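Local coordinates for Alr1585 protein (Nostoc sp., PDB 5C2I) that probably acts as a haem-dependent dye-decolorizing (DyP-type) peroxidase, oxidising dyes and other substrates with hydrogen peroxide, at residues 27-38 and 69-77; 239-250 and 457-466. The protein carries 1 engineered substitution. One frame throughout, in Å; residues are numbered along the deposited sequence.

Contact 1 of 2, residues 27-38 and 69-77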
ATOM      1  N   LEU A  27      37.123   2.883  15.515  1.00 21.54           N
ATOM      2  CA  LEU A  27      35.885   3.068  14.765  1.00 20.74           C
ATOM      3  C   LEU A  27      36.057   4.055  13.585  1.00 20.80           C
ATOM      4  O   LEU A  27      35.335   3.991  12.603  1.00 19.26           O
ATOM      5  CB  LEU A  27      34.757   3.558  15.683  1.00 21.85           C
ATOM      6  CG  LEU A  27      34.274   2.574  16.753  1.00 21.74           C
ATOM      7  CD1 LEU A  27      33.187   3.201  17.626  1.00 22.31           C
ATOM      8  CD2 LEU A  27      33.769   1.277  16.131  1.00 21.04           C
ATOM      9  N   ASN A  28      36.981   5.001  13.715  1.00 21.15           N
ATOM     10  CA  ASN A  28      37.237   5.969  12.675  1.00 21.75           C
ATOM     11  C   ASN A  28      37.922   5.381  11.461  1.00 20.59           C
ATOM     12  O   ASN A  28      37.694   5.830  10.364  1.00 20.13           O
ATOM     13  CB  ASN A  28      38.133   7.103  13.215  1.00 24.81           C
ATOM     14  CG  ASN A  28      38.111   8.316  12.303  1.00 28.94           C
ATOM     15  OD1 ASN A  28      37.045   8.810  11.917  1.00 30.56           O
ATOM     16  ND2 ASN A  28      39.300   8.755  11.869  1.00 32.30           N
ATOM     17  N   ASP A  29      38.761   4.373  11.657  1.00 19.90           N
ATOM     18  CA  ASP A  29      39.564   3.782  10.561  1.00 18.91           C
ATOM     19  C   ASP A  29      39.077   2.442  10.076  1.00 17.95           C
ATOM     20  O   ASP A  29      39.619   1.885   9.075  1.00 17.52           O
ATOM     21  CB  ASP A  29      41.055   3.673  10.967  1.00 19.58           C
ATOM     22  CG  ASP A  29      42.006   3.697   9.750  1.00 19.54           C
ATOM     23  OD1 ASP A  29      41.643   4.350   8.750  1.00 18.94           O
ATOM     24  OD2 ASP A  29      43.143   3.142   9.843  1.00 19.95           O
ATOM     25  N   LEU A  30      38.071   1.899  10.758  1.00 17.39           N
ATOM     26  CA  LEU A  30      37.468   0.596  10.375  1.00 16.62           C
ATOM     27  C   LEU A  30      36.321   0.873   9.435  1.00 16.23           C
ATOM     28  O   LEU A  30      35.496   1.778   9.696  1.00 16.49           O
ATOM     29  CB  LEU A  30      36.920  -0.110  11.620  1.00 16.94           C
ATOM     30  CG  LEU A  30      36.137  -1.414  11.422  1.00 16.52           C
ATOM     31  CD1 LEU A  30      37.088  -2.520  10.949  1.00 16.73           C
ATOM     32  CD2 LEU A  30      35.461  -1.834  12.704  1.00 16.57           C
ATOM     33  N   GLN A  31      36.206   0.095   8.383  1.00 15.69           N
ATOM     34  CA  GLN A  31      35.044   0.215   7.487  1.00 15.50           C
ATOM     35  C   GLN A  31      33.741  -0.221   8.205  1.00 14.89           C
ATOM     36  O   GLN A  31      33.749  -1.062   9.097  1.00 14.87           O
ATOM     37  CB  GLN A  31      35.217  -0.650   6.239  1.00 15.87           C
ATOM     38  CG  GLN A  31      36.292  -0.148   5.302  1.00 16.50           C
ATOM     39  CD  GLN A  31      36.243  -0.833   3.958  1.00 16.88           C
ATOM     40  OE1 GLN A  31      35.198  -0.845   3.285  1.00 17.34           O
ATOM     41  NE2 GLN A  31      37.360  -1.392   3.546  1.00 16.53           N
ATOM     42  N   GLY A  32      32.629   0.370   7.802  1.00 14.92           N
ATOM     43  CA  GLY A  32      31.302  -0.039   8.234  1.00 15.05           C
ATOM     44  C   GLY A  32      30.876  -1.398   7.698  1.00 14.84           C
ATOM     45  O   GLY A  32      31.613  -2.049   6.941  1.00 14.01           O
ATOM     46  N   ASN A  33      29.690  -1.842   8.139  1.00 14.81           N
ATOM     47  CA  ASN A  33      29.068  -3.111   7.733  1.00 14.63           C
ATOM     48  C   ASN A  33      29.720  -4.341   8.342  1.00 14.46           C
ATOM     49  O   ASN A  33      29.267  -5.463   8.092  1.00 14.52           O
ATOM     50  CB  ASN A  33      29.029  -3.237   6.194  1.00 15.24           C
ATOM     51  CG  ASN A  33      28.011  -4.242   5.687  1.00 15.91           C
ATOM     52  OD1 ASN A  33      26.918  -4.398   6.239  1.00 16.97           O
ATOM     53  ND2 ASN A  33      28.361  -4.906   4.590  1.00 15.77           N
ATOM     54  N   ILE A  34      30.716  -4.147   9.191  1.00 14.57           N
ATOM     55  CA  ILE A  34      31.424  -5.256   9.789  1.00 15.03           C
ATOM     56  C   ILE A  34      30.882  -5.505  11.216  1.00 15.01           C
ATOM     57  O   ILE A  34      30.234  -6.501  11.442  1.00 15.19           O
ATOM     58  CB  ILE A  34      32.939  -5.016   9.768  1.00 16.11           C
ATOM     59  CG1 ILE A  34      33.431  -4.939   8.292  1.00 16.46           C
ATOM     60  CG2 ILE A  34      33.684  -6.143  10.472  1.00 16.17           C
ATOM     61  CD1 ILE A  34      34.854  -4.361   8.128  1.00 17.56           C
ATOM     62  N   LEU A  35      31.100  -4.550  12.134  1.00 15.32           N
ATOM     63  CA  LEU A  35      30.570  -4.656  13.486  1.00 16.08           C
ATOM     64  C   LEU A  35      29.050  -4.562  13.559  1.00 16.05           C
ATOM     65  O   LEU A  35      28.442  -5.140  14.473  1.00 15.59           O
ATOM     66  CB  LEU A  35      31.194  -3.621  14.404  1.00 16.56           C
ATOM     67  CG  LEU A  35      32.710  -3.703  14.534  1.00 17.17           C
ATOM     68  CD1 LEU A  35      33.206  -2.630  15.485  1.00 18.41           C
ATOM     69  CD2 LEU A  35      33.186  -5.088  14.965  1.00 17.55           C
ATOM     70  N   LYS A  36      28.461  -3.821  12.616  1.00 16.11           N
ATOM     71  CA  LYS A  36      27.016  -3.703  12.506  1.00 16.58           C
ATOM     72  C   LYS A  36      26.684  -3.563  11.046  1.00 16.68           C
ATOM     73  O   LYS A  36      27.322  -2.803  10.313  1.00 15.97           O
ATOM     74  CB  LYS A  36      26.512  -2.468  13.298  1.00 18.36           C
ATOM     75  CG  LYS A  36      24.996  -2.227  13.227  1.00 19.18           C
ATOM     76  CD  LYS A  36      24.538  -1.349  14.393  1.00 21.02           C
ATOM     77  CE  LYS A  36      23.109  -0.832  14.198  1.00 20.97           C
ATOM     78  NZ  LYS A  36      22.193  -1.999  13.992  1.00 19.43           N
ATOM     79  N   GLY A  37      25.665  -4.279  10.606  1.00 16.27           N
ATOM     80  CA  GLY A  37      25.239  -4.247   9.198  1.00 17.27           C
ATOM     81  C   GLY A  37      24.795  -2.871   8.734  1.00 16.93           C
ATOM     82  O   GLY A  37      24.258  -2.088   9.514  1.00 18.35           O
ATOM     83  N   HIS A  38      25.059  -2.552   7.466  1.00 17.43           N
ATOM     84  CA  HIS A  38      24.701  -1.211   6.940  1.00 17.84           C
ATOM     85  C   HIS A  38      23.188  -0.943   6.986  1.00 18.69           C
ATOM     86  O   HIS A  38      22.789   0.207   7.025  1.00 19.48           O
ATOM     87  CB  HIS A  38      25.291  -0.943   5.538  1.00 17.73           C
ATOM     88  CG  HIS A  38      24.814  -1.869   4.459  1.00 18.03           C
ATOM     89  ND1 HIS A  38      23.501  -1.897   4.026  1.00 17.94           N
ATOM     90  CD2 HIS A  38      25.489  -2.737   3.668  1.00 17.18           C
ATOM     91  CE1 HIS A  38      23.386  -2.770   3.040  1.00 19.40           C
ATOM     92  NE2 HIS A  38      24.578  -3.293   2.800  1.00 17.62           N
ATOM     93  N   TYR A  69      33.916   8.188  -0.704  1.00 20.49           N
ATOM     94  CA  TYR A  69      32.750   7.330  -0.491  1.00 20.28           C
ATOM     95  C   TYR A  69      32.795   6.367   0.681  1.00 19.34           C
ATOM     96  O   TYR A  69      31.747   6.078   1.254  1.00 19.38           O
ATOM     97  CB  TYR A  69      32.490   6.496  -1.765  1.00 20.02           C
ATOM     98  CG  TYR A  69      31.971   7.363  -2.895  1.00 20.69           C
ATOM     99  CD1 TYR A  69      30.657   7.770  -2.916  1.00 21.44           C
ATOM    100  CD2 TYR A  69      32.794   7.749  -3.944  1.00 21.71           C
ATOM    101  CE1 TYR A  69      30.168   8.587  -3.949  1.00 22.78           C
ATOM    102  CE2 TYR A  69      32.315   8.523  -4.990  1.00 23.18           C
ATOM    103  CZ  TYR A  69      30.998   8.934  -4.985  1.00 23.54           C
ATOM    104  OH  TYR A  69      30.518   9.711  -6.009  1.00 24.56           O
ATOM    105  N   ILE A  70      33.951   5.787   0.976  1.00 18.83           N
ATOM    106  CA  ILE A  70      33.964   4.665   1.928  1.00 18.06           C
ATOM    107  C   ILE A  70      33.431   5.142   3.279  1.00 17.76           C
ATOM    108  O   ILE A  70      33.835   6.185   3.804  1.00 17.45           O
ATOM    109  CB  ILE A  70      35.349   4.002   2.051  1.00 18.26           C
ATOM    110  CG1 ILE A  70      35.702   3.311   0.712  1.00 17.89           C
ATOM    111  CG2 ILE A  70      35.340   2.972   3.160  1.00 17.70           C
ATOM    112  CD1 ILE A  70      37.061   2.668   0.666  1.00 18.37           C
ATOM    113  N   THR A  71      32.581   4.318   3.858  1.00 16.97           N
ATOM    114  CA  THR A  71      31.935   4.598   5.125  1.00 16.95           C
ATOM    115  C   THR A  71      32.700   3.920   6.248  1.00 16.68           C
ATOM    116  O   THR A  71      32.793   2.707   6.265  1.00 16.64           O
ATOM    117  CB  THR A  71      30.499   4.052   5.102  1.00 16.79           C
ATOM    118  OG1 THR A  71      29.823   4.508   3.930  1.00 16.93           O
ATOM    119  CG2 THR A  71      29.705   4.516   6.331  1.00 17.24           C
ATOM    120  N   SER A  72      33.172   4.700   7.224  1.00 16.44           N
ATOM    121  CA  SER A  72      33.734   4.109   8.434  1.00 16.39           C
ATOM    122  C   SER A  72      32.617   3.614   9.382  1.00 16.43           C
ATOM    123  O   SER A  72      31.463   4.022   9.277  1.00 15.25           O
ATOM    124  CB  SER A  72      34.605   5.125   9.146  1.00 16.92           C
ATOM    125  OG  SER A  72      33.817   6.163   9.682  1.00 17.13           O
ATOM    126  N   ALA A  73      33.000   2.824  10.380  1.00 16.81           N
ATOM    127  CA  ALA A  73      32.060   2.447  11.425  1.00 17.06           C
ATOM    128  C   ALA A  73      31.528   3.667  12.193  1.00 18.26           C
ATOM    129  O   ALA A  73      30.344   3.737  12.519  1.00 17.92           O
ATOM    130  CB  ALA A  73      32.705   1.454  12.364  1.00 17.19           C
ATOM    131  N   LYS A  74      32.389   4.647  12.433  1.00 19.08           N
ATOM    132  CA  LYS A  74      31.967   5.879  13.066  1.00 21.50           C
ATOM    133  C   LYS A  74      30.963   6.641  12.216  1.00 20.17           C
ATOM    134  O   LYS A  74      29.929   7.072  12.725  1.00 21.38           O
ATOM    135  CB  LYS A  74      33.191   6.766  13.406  1.00 24.26           C
ATOM    136  CG  LYS A  74      32.915   8.172  13.982  1.00 28.17           C
ATOM    137  CD  LYS A  74      34.110   9.134  13.809  1.00 34.22           C
ATOM    138  CE  LYS A  74      33.914  10.431  14.663  1.00 39.43           C
ATOM    139  NZ  LYS A  74      32.855  11.292  14.053  1.00 42.72           N
ATOM    140  N   LYS A  75      31.249   6.806  10.943  1.00 19.86           N
ATOM    141  CA  LYS A  75      30.334   7.500  10.026  1.00 20.92           C
ATOM    142  C   LYS A  75      28.995   6.759   9.940  1.00 19.35           C
ATOM    143  O   LYS A  75      27.949   7.392   9.980  1.00 20.25           O
ATOM    144  CB  LYS A  75      30.953   7.670   8.637  1.00 21.67           C
ATOM    145  CG  LYS A  75      30.068   8.406   7.642  1.00 23.04           C
ATOM    146  CD  LYS A  75      29.959   9.880   8.000  1.00 27.39           C
ATOM    147  CE  LYS A  75      28.952  10.588   7.079  1.00 29.01           C
ATOM    148  NZ  LYS A  75      28.760  12.016   7.395  1.00 29.50           N
ATOM    149  N   GLN A  76      29.048   5.440   9.836  1.00 18.81           N
ATOM    150  CA  GLN A  76      27.832   4.623   9.792  1.00 17.70           C
ATOM    151  C   GLN A  76      26.942   4.885  11.033  1.00 18.89           C
ATOM    152  O   GLN A  76      25.741   5.161  10.889  1.00 18.12           O
ATOM    153  CB  GLN A  76      28.186   3.159   9.730  1.00 17.05           C
ATOM    154  CG  GLN A  76      26.995   2.242   9.663  1.00 16.25           C
ATOM    155  CD  GLN A  76      27.362   0.794   9.756  1.00 16.82           C
ATOM    156  OE1 GLN A  76      28.519   0.425   9.517  1.00 16.39           O
ATOM    157  NE2 GLN A  76      26.364  -0.070  10.034  1.00 15.69           N
ATOM    158  N   ALA A  77      27.558   4.881  12.220  1.00 19.90           N
ATOM    159  CA  ALA A  77      26.836   5.164  13.455  1.00 21.63           C
ATOM    160  C   ALA A  77      26.278   6.590  13.475  1.00 23.18           C
ATOM    161  O   ALA A  77      25.125   6.813  13.904  1.00 23.98           O
ATOM    162  CB  ALA A  77      27.732   4.918  14.680  1.00 22.10           C
TER
HETATM  163  O   HOH W   1      35.264   8.359  10.147  1.00 29.32           O
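Q76 reaches from helix 73-86 into the bend of 32-38 and grips it with both ends of its amide. Q76 OE1 accepts from N33 N at 2.9 Å, while Q76 NE2 donates to K36 O, also at 2.9 Å. That second bond is straight at the proton (165°) and runs in the amide plane of Q76, but it meets the K36 carbonyl from above its plane. An extended Q76 chain, with CG anti to N (chi1 -179°), carries the amide this far, past G32, whose CA lies 3.1 Å from Q76 OE1. Just ahead of the helix and at its first residue, the backbones join directly: G32 N donates to T71 O and A73 N to L30 O, each at 2.8 Å, around a single bridge between Q31 and S72. K74 N adds a bond to L27 O, and the A73 methyl packs on L27 CD2. Further out, S72 OG caps helix 73-86 by accepting from K75 N (2.9 Å) and shares a water with N28 OD1. N33 OD1 takes H38 N, closing the bend from within, while K36 NZ turns away to a salt bridge with D214. An N-capped helix start thus meets the chain leaving helix 24-29, inside the DyP alpha+beta barrel domain.

Contact 2 of 2, residues 239-250 and 457-466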
ATOM      1  N   VAL A 239      40.966  -7.964  12.503  1.00 20.22           N
ATOM      2  CA  VAL A 239      42.404  -8.178  12.558  1.00 22.57           C
ATOM      3  C   VAL A 239      43.092  -6.864  12.235  1.00 21.81           C
ATOM      4  O   VAL A 239      42.586  -6.022  11.452  1.00 20.45           O
ATOM      5  CB  VAL A 239      43.011  -9.227  11.610  1.00 25.15           C
ATOM      6  CG1 VAL A 239      42.696 -10.651  12.078  1.00 26.21           C
ATOM      7  CG2 VAL A 239      42.545  -8.949  10.215  1.00 25.31           C
ATOM      8  N   GLU A 240      44.264  -6.723  12.787  1.00 22.96           N
ATOM      9  CA  GLU A 240      45.096  -5.567  12.463  1.00 25.00           C
ATOM     10  C   GLU A 240      45.344  -5.530  10.966  1.00 23.01           C
ATOM     11  O   GLU A 240      45.714  -6.534  10.364  1.00 22.67           O
ATOM     12  CB  GLU A 240      46.441  -5.644  13.155  1.00 29.79           C
ATOM     13  CG  GLU A 240      46.434  -5.131  14.552  1.00 35.37           C
ATOM     14  CD  GLU A 240      47.823  -5.158  15.177  1.00 40.15           C
ATOM     15  OE1 GLU A 240      48.841  -5.134  14.458  1.00 44.48           O
ATOM     16  OE2 GLU A 240      47.872  -5.241  16.406  1.00 45.20           O
ATOM     17  N   ASP A 241      45.154  -4.371  10.357  1.00 22.13           N
ATOM     18  CA  ASP A 241      45.548  -4.227   8.968  1.00 21.58           C
ATOM     19  C   ASP A 241      47.089  -4.042   8.967  1.00 22.52           C
ATOM     20  O   ASP A 241      47.589  -3.023   9.425  1.00 22.47           O
ATOM     21  CB  ASP A 241      44.856  -3.038   8.340  1.00 21.48           C
ATOM     22  CG  ASP A 241      45.236  -2.831   6.865  1.00 21.59           C
ATOM     23  OD1 ASP A 241      46.186  -3.491   6.364  1.00 21.64           O
ATOM     24  OD2 ASP A 241      44.539  -2.018   6.226  1.00 21.50           O
ATOM     25  N   PRO A 242      47.842  -5.035   8.445  1.00 23.63           N
ATOM     26  CA  PRO A 242      49.319  -4.884   8.463  1.00 24.38           C
ATOM     27  C   PRO A 242      49.819  -3.634   7.732  1.00 24.65           C
ATOM     28  O   PRO A 242      50.937  -3.234   7.967  1.00 25.96           O
ATOM     29  CB  PRO A 242      49.846  -6.131   7.753  1.00 25.36           C
ATOM     30  CG  PRO A 242      48.699  -6.682   7.000  1.00 24.27           C
ATOM     31  CD  PRO A 242      47.410  -6.150   7.593  1.00 23.52           C
ATOM     32  N   ASN A 243      49.003  -2.996   6.895  1.00 23.70           N
ATOM     33  CA  ASN A 243      49.423  -1.757   6.161  1.00 24.01           C
ATOM     34  C   ASN A 243      48.590  -0.545   6.548  1.00 23.47           C
ATOM     35  O   ASN A 243      48.570   0.473   5.823  1.00 23.67           O
ATOM     36  CB  ASN A 243      49.255  -2.004   4.673  1.00 23.16           C
ATOM     37  CG  ASN A 243      49.990  -3.251   4.230  1.00 23.58           C
ATOM     38  OD1 ASN A 243      51.216  -3.358   4.364  1.00 23.28           O
ATOM     39  ND2 ASN A 243      49.231  -4.229   3.746  1.00 22.91           N
ATOM     40  N   GLY A 244      47.885  -0.604   7.681  1.00 23.21           N
ATOM     41  CA  GLY A 244      47.173   0.582   8.165  1.00 23.86           C
ATOM     42  C   GLY A 244      48.145   1.655   8.623  1.00 24.97           C
ATOM     43  O   GLY A 244      49.296   1.362   8.849  1.00 26.83           O
ATOM     44  N   ASN A 245      47.692   2.900   8.771  1.00 26.54           N
ATOM     45  CA  ASN A 245      48.549   4.024   9.168  1.00 29.37           C
ATOM     46  C   ASN A 245      48.189   4.682  10.514  1.00 33.18           C
ATOM     47  O   ASN A 245      48.610   5.837  10.773  1.00 33.24           O
ATOM     48  CB  ASN A 245      48.424   5.073   8.092  1.00 29.67           C
ATOM     49  CG  ASN A 245      49.028   4.587   6.811  1.00 30.98           C
ATOM     50  OD1 ASN A 245      50.139   4.000   6.827  1.00 33.00           O
ATOM     51  ND2 ASN A 245      48.355   4.838   5.700  1.00 29.68           N
ATOM     52  N   THR A 246      47.422   3.998  11.368  1.00 34.90           N
ATOM     53  CA  THR A 246      47.037   4.568  12.683  1.00 34.42           C
ATOM     54  C   THR A 246      47.443   3.544  13.691  1.00 36.02           C
ATOM     55  O   THR A 246      47.900   2.435  13.326  1.00 35.66           O
ATOM     56  CB  THR A 246      45.531   4.902  12.854  1.00 34.92           C
ATOM     57  OG1 THR A 246      44.751   3.709  13.045  1.00 32.45           O
ATOM     58  CG2 THR A 246      44.977   5.678  11.640  1.00 34.22           C
ATOM     59  N   LYS A 247      47.333   3.917  14.970  1.00 36.81           N
ATOM     60  CA  LYS A 247      47.682   2.984  16.036  1.00 37.76           C
ATOM     61  C   LYS A 247      46.603   1.878  16.128  1.00 35.14           C
ATOM     62  O   LYS A 247      46.828   0.838  16.731  1.00 35.65           O
ATOM     63  CB  LYS A 247      47.816   3.695  17.388  1.00 39.73           C
ATOM     64  CG  LYS A 247      48.886   4.768  17.481  1.00 41.89           C
ATOM     65  CD  LYS A 247      50.246   4.202  17.206  1.00 43.61           C
ATOM     66  CE  LYS A 247      51.281   5.267  17.538  1.00 45.79           C
ATOM     67  NZ  LYS A 247      52.439   5.181  16.619  1.00 46.45           N
ATOM     68  N   ASP A 248      45.442   2.133  15.534  1.00 31.79           N
ATOM     69  CA  ASP A 248      44.297   1.287  15.683  1.00 29.93           C
ATOM     70  C   ASP A 248      43.616   1.048  14.343  1.00 26.36           C
ATOM     71  O   ASP A 248      42.432   1.255  14.216  1.00 24.80           O
ATOM     72  CB  ASP A 248      43.354   1.981  16.699  1.00 32.16           C
ATOM     73  CG  ASP A 248      43.763   1.742  18.131  1.00 33.36           C
ATOM     74  OD1 ASP A 248      44.361   0.678  18.421  1.00 35.71           O
ATOM     75  OD2 ASP A 248      43.435   2.574  18.977  1.00 33.02           O
ATOM     76  N   SER A 249      44.375   0.588  13.360  1.00 25.77           N
ATOM     77  CA  SER A 249      43.860   0.306  12.003  1.00 23.46           C
ATOM     78  C   SER A 249      43.510  -1.157  11.821  1.00 21.66           C
ATOM     79  O   SER A 249      44.407  -2.030  11.832  1.00 20.97           O
ATOM     80  CB  SER A 249      44.930   0.659  10.970  1.00 23.80           C
ATOM     81  OG  SER A 249      45.160   2.061  10.952  1.00 25.48           O
ATOM     82  N   TYR A 250      42.213  -1.434  11.652  1.00 20.79           N
ATOM     83  CA  TYR A 250      41.724  -2.805  11.597  1.00 20.28           C
ATOM     84  C   TYR A 250      40.909  -3.053  10.363  1.00 19.08           C
ATOM     85  O   TYR A 250      40.368  -2.101   9.751  1.00 19.21           O
ATOM     86  CB  TYR A 250      40.866  -3.127  12.839  1.00 20.09           C
ATOM     87  CG  TYR A 250      41.693  -3.296  14.071  1.00 21.24           C
ATOM     88  CD1 TYR A 250      42.166  -2.201  14.774  1.00 22.16           C
ATOM     89  CD2 TYR A 250      42.062  -4.572  14.509  1.00 21.35           C
ATOM     90  CE1 TYR A 250      42.981  -2.350  15.889  1.00 24.09           C
ATOM     91  CE2 TYR A 250      42.886  -4.715  15.616  1.00 22.76           C
ATOM     92  CZ  TYR A 250      43.337  -3.616  16.300  1.00 23.90           C
ATOM     93  OH  TYR A 250      44.159  -3.774  17.399  1.00 26.46           O
ATOM     94  N   PHE A 457      39.692  -9.190   1.876  1.00 16.19           N
ATOM     95  CA  PHE A 457      39.978  -8.449   3.107  1.00 16.27           C
ATOM     96  C   PHE A 457      39.404  -7.053   2.930  1.00 16.04           C
ATOM     97  O   PHE A 457      39.522  -6.464   1.846  1.00 15.92           O
ATOM     98  CB  PHE A 457      41.469  -8.384   3.328  1.00 17.03           C
ATOM     99  CG  PHE A 457      41.863  -7.786   4.646  1.00 17.37           C
ATOM    100  CD1 PHE A 457      41.562  -8.428   5.831  1.00 17.57           C
ATOM    101  CD2 PHE A 457      42.530  -6.602   4.693  1.00 18.03           C
ATOM    102  CE1 PHE A 457      41.910  -7.880   7.052  1.00 17.73           C
ATOM    103  CE2 PHE A 457      42.954  -6.053   5.912  1.00 18.56           C
ATOM    104  CZ  PHE A 457      42.597  -6.680   7.103  1.00 18.78           C
ATOM    105  N   ALA A 458      38.709  -6.568   3.959  1.00 16.69           N
ATOM    106  CA  ALA A 458      38.278  -5.177   4.062  1.00 16.49           C
ATOM    107  C   ALA A 458      39.407  -4.400   4.721  1.00 16.83           C
ATOM    108  O   ALA A 458      39.577  -4.496   5.931  1.00 16.34           O
ATOM    109  CB  ALA A 458      37.018  -5.075   4.904  1.00 16.93           C
ATOM    110  N   PRO A 459      40.205  -3.632   3.942  1.00 17.55           N
ATOM    111  CA  PRO A 459      41.316  -2.941   4.572  1.00 18.22           C
ATOM    112  C   PRO A 459      40.883  -1.744   5.407  1.00 18.36           C
ATOM    113  O   PRO A 459      39.762  -1.277   5.282  1.00 18.53           O
ATOM    114  CB  PRO A 459      42.183  -2.489   3.375  1.00 19.09           C
ATOM    115  CG  PRO A 459      41.641  -3.202   2.193  1.00 18.64           C
ATOM    116  CD  PRO A 459      40.196  -3.447   2.490  1.00 17.77           C
ATOM    117  N   SER A 460      41.781  -1.258   6.253  1.00 19.44           N
ATOM    118  CA  SER A 460      41.566  -0.019   6.980  1.00 19.18           C
ATOM    119  C   SER A 460      41.461   1.101   5.966  1.00 19.29           C
ATOM    120  O   SER A 460      42.005   1.004   4.839  1.00 19.04           O
ATOM    121  CB  SER A 460      42.741   0.239   7.942  1.00 20.64           C
ATOM    122  OG  SER A 460      43.958   0.488   7.245  1.00 21.35           O
ATOM    123  N   ILE A 461      40.729   2.138   6.336  1.00 18.67           N
ATOM    124  CA  ILE A 461      40.494   3.268   5.469  1.00 19.32           C
ATOM    125  C   ILE A 461      41.800   4.045   5.177  1.00 20.04           C
ATOM    126  O   ILE A 461      42.041   4.416   4.020  1.00 20.49           O
ATOM    127  CB  ILE A 461      39.385   4.178   6.037  1.00 19.71           C
ATOM    128  CG1 ILE A 461      38.056   3.384   5.996  1.00 19.25           C
ATOM    129  CG2 ILE A 461      39.313   5.480   5.247  1.00 20.37           C
ATOM    130  CD1 ILE A 461      36.911   4.015   6.763  1.00 18.92           C
ATOM    131  N   SER A 462      42.642   4.213   6.186  1.00 20.31           N
ATOM    132  CA  SER A 462      43.925   4.921   6.023  1.00 21.71           C
ATOM    133  C   SER A 462      44.812   4.232   5.001  1.00 21.55           C
ATOM    134  O   SER A 462      45.459   4.907   4.181  1.00 22.33           O
ATOM    135  CB  SER A 462      44.665   5.107   7.371  1.00 21.99           C
ATOM    136  OG  SER A 462      44.956   3.850   7.994  1.00 21.82           O
ATOM    137  N   PHE A 463      44.840   2.910   4.995  1.00 20.84           N
ATOM    138  CA  PHE A 463      45.586   2.191   3.978  1.00 20.27           C
ATOM    139  C   PHE A 463      45.134   2.608   2.579  1.00 21.15           C
ATOM    140  O   PHE A 463      45.977   2.948   1.704  1.00 22.09           O
ATOM    141  CB  PHE A 463      45.462   0.697   4.135  1.00 19.74           C
ATOM    142  CG  PHE A 463      45.918  -0.089   2.949  1.00 19.49           C
ATOM    143  CD1 PHE A 463      47.271  -0.257   2.674  1.00 20.27           C
ATOM    144  CD2 PHE A 463      45.016  -0.739   2.133  1.00 19.37           C
ATOM    145  CE1 PHE A 463      47.719  -1.001   1.598  1.00 20.42           C
ATOM    146  CE2 PHE A 463      45.454  -1.519   1.035  1.00 19.45           C
ATOM    147  CZ  PHE A 463      46.804  -1.639   0.753  1.00 20.35           C
ATOM    148  N   LEU A 464      43.827   2.617   2.370  1.00 20.48           N
ATOM    149  CA  LEU A 464      43.273   2.928   1.077  1.00 20.46           C
ATOM    150  C   LEU A 464      43.485   4.388   0.674  1.00 21.02           C
ATOM    151  O   LEU A 464      43.736   4.690  -0.505  1.00 20.92           O
ATOM    152  CB  LEU A 464      41.789   2.545   1.049  1.00 19.46           C
ATOM    153  CG  LEU A 464      41.467   1.062   1.284  1.00 18.92           C
ATOM    154  CD1 LEU A 464      39.996   0.840   1.469  1.00 18.18           C
ATOM    155  CD2 LEU A 464      42.008   0.237   0.117  1.00 18.92           C
ATOM    156  N   LYS A 465      43.372   5.293   1.632  1.00 21.21           N
ATOM    157  CA  LYS A 465      43.535   6.702   1.348  1.00 22.27           C
ATOM    158  C   LYS A 465      44.967   7.126   1.000  1.00 23.26           C
ATOM    159  O   LYS A 465      45.138   8.214   0.481  1.00 23.26           O
ATOM    160  CB  LYS A 465      43.098   7.537   2.547  1.00 23.38           C
ATOM    161  CG  LYS A 465      41.601   7.599   2.793  1.00 23.65           C
ATOM    162  CD  LYS A 465      41.336   8.677   3.840  1.00 24.82           C
ATOM    163  CE  LYS A 465      39.867   8.804   4.139  1.00 25.68           C
ATOM    164  NZ  LYS A 465      39.661   9.939   5.085  1.00 26.05           N
ATOM    165  N   THR A 466      45.966   6.312   1.342  1.00 22.99           N
ATOM    166  CA  THR A 466      47.367   6.684   1.127  1.00 24.44           C
ATOM    167  C   THR A 466      48.062   5.717   0.163  1.00 25.30           C
ATOM    168  O   THR A 466      49.277   5.649   0.100  1.00 25.07           O
ATOM    169  CB  THR A 466      48.135   6.732   2.463  1.00 24.93           C
ATOM    170  OG1 THR A 466      48.076   5.461   3.105  1.00 24.61           O
ATOM    171  CG2 THR A 466      47.545   7.777   3.388  1.00 25.55           C
TER
HETATM  172  O   HOH W   2      38.402  -1.790   7.809  1.00 16.18           O
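F457 opens the contact by presenting its ring edge to V239 CG2, 3.4 Å from F457 CE1, with the D241 carboxylate also at the edge, its plane nearly perpendicular to the ring (80°). P459 follows, its CB beside D241 OD2. At S460 the polar grip is doubled: S460 N (2.9 Å) and S460 OG (2.8 Å) both donate to D241 OD2, arriving from opposite faces of the carboxylate plane. The other oxygen, OD1, accepts from N243 N in an Asx turn, fixing the carboxylate at both ends. S460 OG also caps helix 461-465 through a weak bond from F463 N. S462 OG then accepts from N245 N at 3.0 Å, with a straight N-H (165°), and itself bonds to D29 OD2. F463, its CG anti to the backbone N (chi1 166°), runs alongside N243, F463 CD1 lying 3.3 Å from N243 CB; the amide of N243 itself is tied to Q112. T466 closes the segment, where N245 ND2 makes weak bonds to its OG1 and to S462 O. Around this, Y103 of helix 100-105 touches N243, F457 and P459, L98 of strand 93-98 lies against P459 and F463, and D29 of helix 24-29 borders S460 and I461.

How the contacts relate
Both contacts are partly buried, on the same side of the chain's centre, with their own centres about 13 Å apart. Contact 1 lies deeper, contact 2 nearer the surface, where N245 and T466 are exposed. Each includes a helix start capped by a serine, yet contact 1 is knit largely by backbone bonds and one glutamine amide, whereas contact 2 relies on a carboxylate, serine hydroxyls and aromatic rings. They meet at D29: D29 OD2 probably accepts from S249 OG at 2.5 Å and from S462 OG at 2.7 Å. Q31 NE2 also bonds P459 O, and S72 packs on I461, so the loop before helix 461-465, the helix itself and S249 all tie contact 2 to contact 1.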